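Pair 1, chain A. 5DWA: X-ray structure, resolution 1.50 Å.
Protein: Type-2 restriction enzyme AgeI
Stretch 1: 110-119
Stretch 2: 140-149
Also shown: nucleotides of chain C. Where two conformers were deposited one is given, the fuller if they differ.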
# COMPACT_ATOMS: atom_id res chain seq x y z
N ARG A 110 -16.18 29.37 -11.87
CA ARG A 110 -17.11 30.00 -12.79
C ARG A 110 -18.47 29.30 -12.79
O ARG A 110 -19.48 29.89 -13.21
CB ARG A 110 -16.53 30.02 -14.21
CG ARG A 110 -15.08 30.42 -14.28
CD ARG A 110 -14.69 30.88 -15.68
NE ARG A 110 -14.43 29.78 -16.60
CZ ARG A 110 -15.33 29.27 -17.43
NH1 ARG A 110 -16.56 29.75 -17.48
NH2 ARG A 110 -15.00 28.27 -18.23
N HIS A 111 -18.50 28.06 -12.33
CA HIS A 111 -19.72 27.26 -12.28
C HIS A 111 -20.17 26.96 -10.85
O HIS A 111 -21.00 26.08 -10.62
CB HIS A 111 -19.53 25.96 -13.05
CG HIS A 111 -19.05 26.17 -14.46
ND1 HIS A 111 -19.92 26.41 -15.50
CD2 HIS A 111 -17.81 26.18 -14.99
CE1 HIS A 111 -19.22 26.56 -16.62
NE2 HIS A 111 -17.94 26.43 -16.33
N GLY A 112 -19.59 27.68 -9.89
CA GLY A 112 -19.91 27.50 -8.48
C GLY A 112 -19.44 26.19 -7.89
O GLY A 112 -19.97 25.73 -6.88
N ILE A 113 -18.43 25.59 -8.50
CA ILE A 113 -17.89 24.32 -8.04
C ILE A 113 -16.51 24.55 -7.45
O ILE A 113 -15.75 25.37 -7.96
CB ILE A 113 -17.84 23.28 -9.18
CG1 ILE A 113 -19.24 23.04 -9.74
CG2 ILE A 113 -17.23 21.95 -8.72
CD1 ILE A 113 -19.25 22.45 -11.12
N ARG A 114 -16.20 23.83 -6.38
CA ARG A 114 -14.95 24.04 -5.66
C ARG A 114 -14.38 22.75 -5.12
O ARG A 114 -15.12 21.95 -4.53
CB ARG A 114 -15.16 25.04 -4.52
CG ARG A 114 -13.87 25.42 -3.78
CD ARG A 114 -14.15 26.40 -2.65
NE ARG A 114 -14.99 25.81 -1.61
CZ ARG A 114 -15.61 26.52 -0.67
NH1 ARG A 114 -15.47 27.84 -0.64
NH2 ARG A 114 -16.35 25.91 0.25
N LEU A 115 -13.08 22.55 -5.33
CA LEU A 115 -12.34 21.43 -4.77
C LEU A 115 -11.56 21.85 -3.52
O LEU A 115 -11.02 22.95 -3.45
CB LEU A 115 -11.36 20.88 -5.80
CG LEU A 115 -11.91 20.50 -7.18
CD1 LEU A 115 -10.80 19.96 -8.05
CD2 LEU A 115 -13.06 19.49 -7.09
N THR A 116 -11.45 20.94 -2.57
CA THR A 116 -10.67 21.17 -1.37
C THR A 116 -9.92 19.90 -0.99
O THR A 116 -10.54 18.85 -0.77
CB THR A 116 -11.56 21.60 -0.20
OG1 THR A 116 -12.32 22.76 -0.56
CG2 THR A 116 -10.71 21.91 1.03
N ALA A 117 -8.59 19.97 -0.92
CA ALA A 117 -7.78 18.81 -0.50
C ALA A 117 -8.01 18.54 0.98
O ALA A 117 -8.00 19.47 1.79
CB ALA A 117 -6.31 19.04 -0.79
N LEU A 118 -8.24 17.28 1.32
CA LEU A 118 -8.58 16.95 2.71
C LEU A 118 -7.31 16.59 3.48
O LEU A 118 -7.03 15.43 3.77
CB LEU A 118 -9.61 15.82 2.76
CG LEU A 118 -10.94 16.16 2.08
CD1 LEU A 118 -11.91 14.99 2.14
CD2 LEU A 118 -11.56 17.39 2.74
N PHE A 119 -6.53 17.62 3.79
CA PHE A 119 -5.29 17.42 4.52
C PHE A 119 -5.57 17.33 6.01
O PHE A 119 -6.73 17.38 6.43
CB PHE A 119 -4.31 18.55 4.20
CG PHE A 119 -3.80 18.50 2.79
CD1 PHE A 119 -3.54 17.27 2.19
CD2 PHE A 119 -3.57 19.66 2.07
CE1 PHE A 119 -3.06 17.21 0.89
CE2 PHE A 119 -3.09 19.60 0.77
CZ PHE A 119 -2.83 18.38 0.18
N LYS A 140 -10.79 6.79 2.97
CA LYS A 140 -9.95 6.79 1.77
C LYS A 140 -10.61 7.58 0.65
O LYS A 140 -11.13 7.02 -0.33
CB LYS A 140 -9.63 5.36 1.31
CG LYS A 140 -8.63 5.24 0.16
CD LYS A 140 -7.32 6.00 0.43
CE LYS A 140 -6.20 5.48 -0.48
NZ LYS A 140 -5.02 6.39 -0.52
N VAL A 141 -10.61 8.90 0.82
CA VAL A 141 -11.01 9.85 -0.20
C VAL A 141 -10.17 11.09 0.04
O VAL A 141 -9.86 11.41 1.19
CB VAL A 141 -12.53 10.14 -0.15
CG1 VAL A 141 -12.93 10.76 1.18
CG2 VAL A 141 -12.95 11.01 -1.32
N ASP A 142 -9.76 11.77 -1.03
CA ASP A 142 -8.68 12.75 -0.91
C ASP A 142 -9.08 14.21 -1.03
O ASP A 142 -8.59 15.05 -0.29
CB ASP A 142 -7.60 12.41 -1.94
CG ASP A 142 -7.16 10.97 -1.85
OD1 ASP A 142 -6.82 10.54 -0.73
OD2 ASP A 142 -7.20 10.27 -2.87
N VAL A 143 -9.93 14.51 -2.00
CA VAL A 143 -10.30 15.89 -2.28
C VAL A 143 -11.82 15.98 -2.31
O VAL A 143 -12.48 15.17 -2.96
CB VAL A 143 -9.69 16.37 -3.62
CG1 VAL A 143 -10.08 17.81 -3.91
CG2 VAL A 143 -8.16 16.18 -3.66
N MET A 144 -12.41 16.92 -1.59
CA MET A 144 -13.86 17.00 -1.62
C MET A 144 -14.31 17.94 -2.74
O MET A 144 -13.57 18.84 -3.15
CB MET A 144 -14.43 17.41 -0.25
CG MET A 144 -14.44 18.87 0.08
SD MET A 144 -15.42 19.18 1.58
CE MET A 144 -14.55 20.62 2.17
N ILE A 145 -15.51 17.67 -3.26
CA ILE A 145 -16.11 18.49 -4.30
C ILE A 145 -17.35 19.13 -3.70
O ILE A 145 -18.16 18.43 -3.09
CB ILE A 145 -16.51 17.68 -5.55
CG1 ILE A 145 -15.38 16.75 -6.00
CG2 ILE A 145 -16.94 18.63 -6.68
CD1 ILE A 145 -15.83 15.72 -7.02
N GLU A 146 -17.47 20.45 -3.87
CA GLU A 146 -18.61 21.21 -3.36
C GLU A 146 -19.24 22.04 -4.46
O GLU A 146 -18.58 22.42 -5.42
CB GLU A 146 -18.18 22.12 -2.21
CG GLU A 146 -17.74 21.40 -0.95
CD GLU A 146 -17.22 22.36 0.09
OE1 GLU A 146 -16.25 23.08 -0.19
OE2 GLU A 146 -17.79 22.40 1.20
N LYS A 147 -20.52 22.34 -4.28
CA LYS A 147 -21.28 23.14 -5.24
C LYS A 147 -22.03 24.22 -4.49
O LYS A 147 -22.74 23.93 -3.53
CB LYS A 147 -22.24 22.26 -6.03
CG LYS A 147 -23.30 23.01 -6.83
CD LYS A 147 -22.76 23.50 -8.15
CE LYS A 147 -23.87 24.10 -9.01
NZ LYS A 147 -23.40 24.35 -10.40
N GLN A 148 -21.87 25.47 -4.90
CA GLN A 148 -22.59 26.56 -4.24
C GLN A 148 -24.08 26.44 -4.55
O GLN A 148 -24.48 26.35 -5.71
CB GLN A 148 -22.05 27.91 -4.68
CG GLN A 148 -22.61 29.07 -3.87
CD GLN A 148 -21.87 30.35 -4.15
OE1 GLN A 148 -21.58 30.67 -5.31
NE2 GLN A 148 -21.52 31.09 -3.10
N GLY A 149 -24.90 26.41 -3.50
CA GLY A 149 -26.33 26.25 -3.67
C GLY A 149 -26.77 24.82 -3.95
O GLY A 149 -27.94 24.56 -4.23
P DC C 5 -2.95 6.48 1.85
OP1 DC C 5 -4.25 7.19 1.78
OP2 DC C 5 -2.91 5.00 1.84
O5' DC C 5 -2.02 7.03 0.67
C5' DC C 5 -1.84 8.42 0.50
C4' DC C 5 -0.38 8.74 0.27
O4' DC C 5 0.35 8.48 1.47
C3' DC C 5 0.27 7.89 -0.80
O3' DC C 5 0.12 8.54 -2.04
C2' DC C 5 1.74 7.84 -0.36
C1' DC C 5 1.69 8.12 1.15
N1 DC C 5 2.06 6.96 2.02
C2 DC C 5 3.21 7.03 2.83
O2 DC C 5 3.89 8.05 2.79
N3 DC C 5 3.53 5.99 3.63
C4 DC C 5 2.75 4.89 3.64
N4 DC C 5 3.10 3.89 4.45
C5 DC C 5 1.57 4.80 2.84
C6 DC C 5 1.27 5.84 2.06
O HOH W 1 -14.56 22.14 -1.92

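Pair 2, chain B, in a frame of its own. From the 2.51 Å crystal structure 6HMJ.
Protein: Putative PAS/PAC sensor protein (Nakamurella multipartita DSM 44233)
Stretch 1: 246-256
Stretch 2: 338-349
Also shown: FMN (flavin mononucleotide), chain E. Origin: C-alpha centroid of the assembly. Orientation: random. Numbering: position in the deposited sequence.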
# COMPACT_ATOMS: atom_id res chain seq x y z
N SER B 246 20.81 26.49 -11.49
CA SER B 246 20.09 25.81 -10.42
C SER B 246 20.91 24.72 -9.73
O SER B 246 20.47 24.23 -8.69
CB SER B 246 18.80 25.18 -10.97
OG SER B 246 19.08 24.34 -12.08
N VAL B 247 22.06 24.35 -10.27
CA VAL B 247 22.89 23.32 -9.66
C VAL B 247 24.13 23.98 -9.07
O VAL B 247 24.54 25.08 -9.47
CB VAL B 247 23.29 22.21 -10.66
CG1 VAL B 247 22.06 21.48 -11.15
CG2 VAL B 247 24.08 22.78 -11.83
N ALA B 248 24.73 23.30 -8.10
CA ALA B 248 25.82 23.90 -7.33
C ALA B 248 27.09 23.98 -8.17
O ALA B 248 27.42 23.04 -8.91
CB ALA B 248 26.09 23.09 -6.06
N ILE B 249 27.79 25.10 -8.05
CA ILE B 249 29.07 25.31 -8.72
C ILE B 249 30.05 25.86 -7.69
O ILE B 249 29.72 26.79 -6.95
CB ILE B 249 28.93 26.28 -9.91
CG1 ILE B 249 27.88 25.76 -10.90
CG2 ILE B 249 30.29 26.48 -10.60
CD1 ILE B 249 27.62 26.69 -12.06
N THR B 250 31.24 25.26 -7.63
CA THR B 250 32.28 25.70 -6.73
C THR B 250 33.62 25.68 -7.46
O THR B 250 33.83 24.88 -8.38
CB THR B 250 32.36 24.83 -5.47
OG1 THR B 250 32.51 23.45 -5.85
CG2 THR B 250 31.10 24.99 -4.64
N VAL B 251 34.52 26.57 -7.05
CA VAL B 251 35.87 26.64 -7.60
C VAL B 251 36.86 26.64 -6.44
O VAL B 251 36.67 27.37 -5.46
CB VAL B 251 36.07 27.88 -8.49
CG1 VAL B 251 37.46 27.86 -9.11
CG2 VAL B 251 35.00 27.95 -9.56
N ALA B 252 37.90 25.84 -6.57
CA ALA B 252 38.97 25.78 -5.58
C ALA B 252 40.29 26.14 -6.26
O ALA B 252 40.53 25.75 -7.41
CB ALA B 252 39.07 24.39 -4.95
N ASP B 253 41.12 26.88 -5.54
CA ASP B 253 42.44 27.29 -6.03
C ASP B 253 43.48 26.30 -5.53
O ASP B 253 43.87 26.34 -4.36
CB ASP B 253 42.75 28.72 -5.57
CG ASP B 253 44.06 29.23 -6.11
OD1 ASP B 253 44.80 28.44 -6.73
OD2 ASP B 253 44.36 30.43 -5.92
N VAL B 254 43.92 25.41 -6.41
CA VAL B 254 44.91 24.40 -6.03
C VAL B 254 46.33 24.95 -6.04
O VAL B 254 47.28 24.20 -5.79
CB VAL B 254 44.83 23.16 -6.94
CG1 VAL B 254 43.50 22.44 -6.72
CG2 VAL B 254 45.00 23.54 -8.41
N THR B 255 46.50 26.24 -6.35
CA THR B 255 47.78 26.91 -6.19
C THR B 255 47.98 27.43 -4.77
O THR B 255 49.12 27.70 -4.38
CB THR B 255 47.88 28.08 -7.18
OG1 THR B 255 48.09 27.56 -8.51
CG2 THR B 255 49.02 29.03 -6.82
N ALA B 256 46.91 27.56 -4.00
CA ALA B 256 46.96 28.04 -2.63
C ALA B 256 47.03 26.88 -1.65
O ALA B 256 46.65 25.75 -1.97
CB ALA B 256 45.74 28.91 -2.34
N GLY B 338 49.52 25.26 -19.44
CA GLY B 338 49.13 23.89 -19.18
C GLY B 338 49.12 23.50 -17.72
O GLY B 338 48.94 22.32 -17.41
N ARG B 339 49.30 24.46 -16.81
CA ARG B 339 49.33 24.20 -15.38
C ARG B 339 47.92 24.19 -14.82
O ARG B 339 47.13 25.10 -15.10
CB ARG B 339 50.17 25.27 -14.69
CG ARG B 339 50.24 25.18 -13.17
CD ARG B 339 50.69 26.51 -12.59
NE ARG B 339 50.89 26.46 -11.15
CZ ARG B 339 51.04 27.54 -10.38
NH1 ARG B 339 51.01 28.75 -10.91
NH2 ARG B 339 51.22 27.40 -9.07
N VAL B 340 47.61 23.18 -14.01
CA VAL B 340 46.33 23.13 -13.32
C VAL B 340 46.37 24.14 -12.19
O VAL B 340 47.08 23.95 -11.20
CB VAL B 340 46.02 21.72 -12.80
CG1 VAL B 340 44.67 21.71 -12.09
CG2 VAL B 340 46.03 20.71 -13.93
N THR B 341 45.61 25.23 -12.33
CA THR B 341 45.56 26.26 -11.31
C THR B 341 44.31 26.20 -10.45
O THR B 341 44.37 26.54 -9.26
CB THR B 341 45.70 27.65 -11.95
OG1 THR B 341 44.49 27.99 -12.65
CG2 THR B 341 46.85 27.68 -12.93
N HIS B 342 43.18 25.76 -11.00
CA HIS B 342 41.94 25.62 -10.24
C HIS B 342 41.28 24.28 -10.55
O HIS B 342 41.69 23.54 -11.45
CB HIS B 342 40.93 26.74 -10.53
CG HIS B 342 41.40 28.10 -10.11
ND1 HIS B 342 42.37 28.80 -10.79
CD2 HIS B 342 41.01 28.90 -9.08
CE1 HIS B 342 42.57 29.97 -10.20
NE2 HIS B 342 41.75 30.05 -9.16
N TYR B 343 40.25 23.97 -9.76
CA TYR B 343 39.36 22.84 -9.99
C TYR B 343 37.93 23.33 -9.82
O TYR B 343 37.65 24.15 -8.93
CB TYR B 343 39.62 21.68 -9.00
CG TYR B 343 40.35 20.49 -9.59
CD1 TYR B 343 41.74 20.44 -9.61
CD2 TYR B 343 39.64 19.41 -10.12
CE1 TYR B 343 42.40 19.35 -10.14
CE2 TYR B 343 40.30 18.32 -10.65
CZ TYR B 343 41.68 18.29 -10.66
OH TYR B 343 42.35 17.21 -11.19
N ILE B 344 37.03 22.85 -10.67
CA ILE B 344 35.61 23.17 -10.56
C ILE B 344 34.89 21.94 -10.01
O ILE B 344 35.20 20.81 -10.39
CB ILE B 344 35.01 23.59 -11.91
CG1 ILE B 344 35.87 24.68 -12.56
CG2 ILE B 344 33.58 24.10 -11.71
CD1 ILE B 344 35.43 25.04 -13.96
N GLY B 345 33.95 22.18 -9.10
CA GLY B 345 33.15 21.12 -8.52
C GLY B 345 31.68 21.38 -8.73
O GLY B 345 31.22 22.51 -8.56
N TYR B 346 30.95 20.34 -9.11
CA TYR B 346 29.51 20.42 -9.37
C TYR B 346 28.81 19.41 -8.47
O TYR B 346 28.68 18.24 -8.82
CB TYR B 346 29.20 20.14 -10.85
CG TYR B 346 30.11 20.86 -11.82
CD1 TYR B 346 31.36 20.34 -12.13
CD2 TYR B 346 29.72 22.05 -12.42
CE1 TYR B 346 32.20 20.99 -13.01
CE2 TYR B 346 30.55 22.70 -13.30
CZ TYR B 346 31.79 22.17 -13.59
OH TYR B 346 32.63 22.82 -14.47
N GLN B 347 28.34 19.87 -7.31
CA GLN B 347 27.71 18.98 -6.35
C GLN B 347 26.26 18.73 -6.73
O GLN B 347 25.54 19.64 -7.16
CB GLN B 347 27.79 19.58 -4.94
CG GLN B 347 29.20 19.74 -4.40
CD GLN B 347 29.88 21.02 -4.85
OE1 GLN B 347 29.33 21.79 -5.64
NE2 GLN B 347 31.08 21.26 -4.34
N LEU B 348 25.83 17.48 -6.57
CA LEU B 348 24.47 17.06 -6.91
C LEU B 348 23.94 16.16 -5.80
O LEU B 348 24.61 15.21 -5.39
CB LEU B 348 24.42 16.31 -8.24
CG LEU B 348 24.73 17.12 -9.50
CD1 LEU B 348 24.93 16.19 -10.68
CD2 LEU B 348 23.62 18.12 -9.79
N ASP B 349 22.74 16.48 -5.31
CA ASP B 349 22.06 15.62 -4.35
C ASP B 349 21.40 14.48 -5.12
O ASP B 349 20.39 14.67 -5.80
CB ASP B 349 21.02 16.42 -3.56
CG ASP B 349 20.34 15.59 -2.50
OD1 ASP B 349 20.65 14.38 -2.39
OD2 ASP B 349 19.50 16.14 -1.75
N1 FMN E . 34.58 16.69 -0.91
C2 FMN E . 33.36 16.41 -0.39
O2 FMN E . 33.26 15.53 0.48
N3 FMN E . 32.25 17.06 -0.78
C4 FMN E . 32.26 18.02 -1.71
O4 FMN E . 31.20 18.59 -2.04
C4A FMN E . 33.55 18.38 -2.32
N5 FMN E . 33.64 19.34 -3.26
C5A FMN E . 34.84 19.65 -3.81
C6 FMN E . 34.90 20.65 -4.78
C7 FMN E . 36.11 20.99 -5.36
C7M FMN E . 36.16 22.07 -6.41
C8 FMN E . 37.36 20.29 -4.94
C8M FMN E . 38.69 20.62 -5.54
C9 FMN E . 37.30 19.29 -3.97
C9A FMN E . 36.09 18.94 -3.39
N10 FMN E . 36.00 17.93 -2.39
C10 FMN E . 34.73 17.64 -1.86
C1' FMN E . 37.14 17.16 -1.91
C2' FMN E . 37.71 17.77 -0.64
O2' FMN E . 37.62 19.20 -0.69
C3' FMN E . 39.16 17.35 -0.49
O3' FMN E . 39.89 17.80 -1.65
C4' FMN E . 39.34 15.85 -0.37
O4' FMN E . 38.60 15.35 0.74
C5' FMN E . 40.83 15.60 -0.23
O5' FMN E . 41.13 14.74 0.85
P FMN E . 41.68 15.37 2.22
O1P FMN E . 41.84 14.15 3.09
O2P FMN E . 42.97 16.04 1.82
O3P FMN E . 40.63 16.36 2.66
O HOH W 2 23.15 20.96 -6.92
O HOH W 3 26.09 20.60 -10.06
O HOH W 4 42.33 31.69 -7.24

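Both pairs are two neighbouring antiparallel strands, and 14 central residues superpose with an RMSD of 0.4 Å. The strand directions make 158° in pair 1 and 155° in pair 2. The register is the same: Arg A114 faces Glu A146 where Thr B250 faces Gly B345, and Thr A116 faces Met A144 where Ala B252 faces Tyr B343. All four are hydrogen-bonded pairs, so the backbone ladder repeats almost atom for atom. Arg A114 N to Glu A146 O and Thr B250 N to Gly B345 O are both 2.9 Å; Met A144 N reaches Thr A116 O at 2.8 Å, and Tyr B343 N reaches Ala B252 O at 3.0 Å. The ladder sets CA spacing without specifying side chains, which leaves each face free to be filled differently.

One face carries Ile A113, Leu A115, Val A143 and Ile A145 in pair 1. Its packing is aliphatic and diagonal as well as straight across: Leu A115 CD2 lies 3.8 Å from Ile A145 CG1, and Leu A115 CB 3.8 Å from Val A143 CG1. In pair 2 Val B251 replaces Leu A115 and Ile B344 matches Ile A145, but His B342 takes the place of Val A143. The diagonal contact survives with a ring in it, Val B251 CG1 to His B342 CD2 at 3.7 Å. Asp B253, matching Ala A117, sets OD1 over one face of that ring, and a water bridges Asp B253 OD2 (2.7 Å) and His B342 NE2 (2.6 Å). A small-to-apolar pairing has become a polar, hydrated one on the same backbone.

The other face shows the sharper contrast. Pair 1 spans the strands with a salt bridge, Arg A114 NH2 to Glu A146 OE1 at 2.9 Å, and a water ties Glu A146 OE1 (2.6 Å) to Thr A116 OG1 (2.7 Å) and Arg A114 O (2.7 Å). Pair 2 has Thr B250 and Gly B345 here. A CB on Gly B345 would clash with Thr B250 OG1 and with FMN C6, so the bare position makes room for both hydroxyl and flavin. Thr B250 OG1 donates to Gly B345 O at 3.1 Å and accepts from Gln B347 NE2 at 3.0 Å; that amide also makes a weak hydrogen bond to FMN N5, at 3.4 Å. Ala B252, in place of Thr A116, lies with CB 3.8 Å from FMN C8M.

Just past the first strand, Leu A118 and Val B254 both point toward the partner, and both donate backbone hydrogen bonds: Leu A118 N to Asp A142 O at 2.8 Å, Val B254 N to Thr B341 O at 3.1 Å, the latter weak. Leu A118 CD2 approaches Met A144 CB at 4.1 Å, whereas Val B254 CG1 meets Tyr B343 CD1 at 3.9 Å, the larger ring reaching the shorter branch. The rule is economical: keep the ladder, then let each face answer to its surroundings.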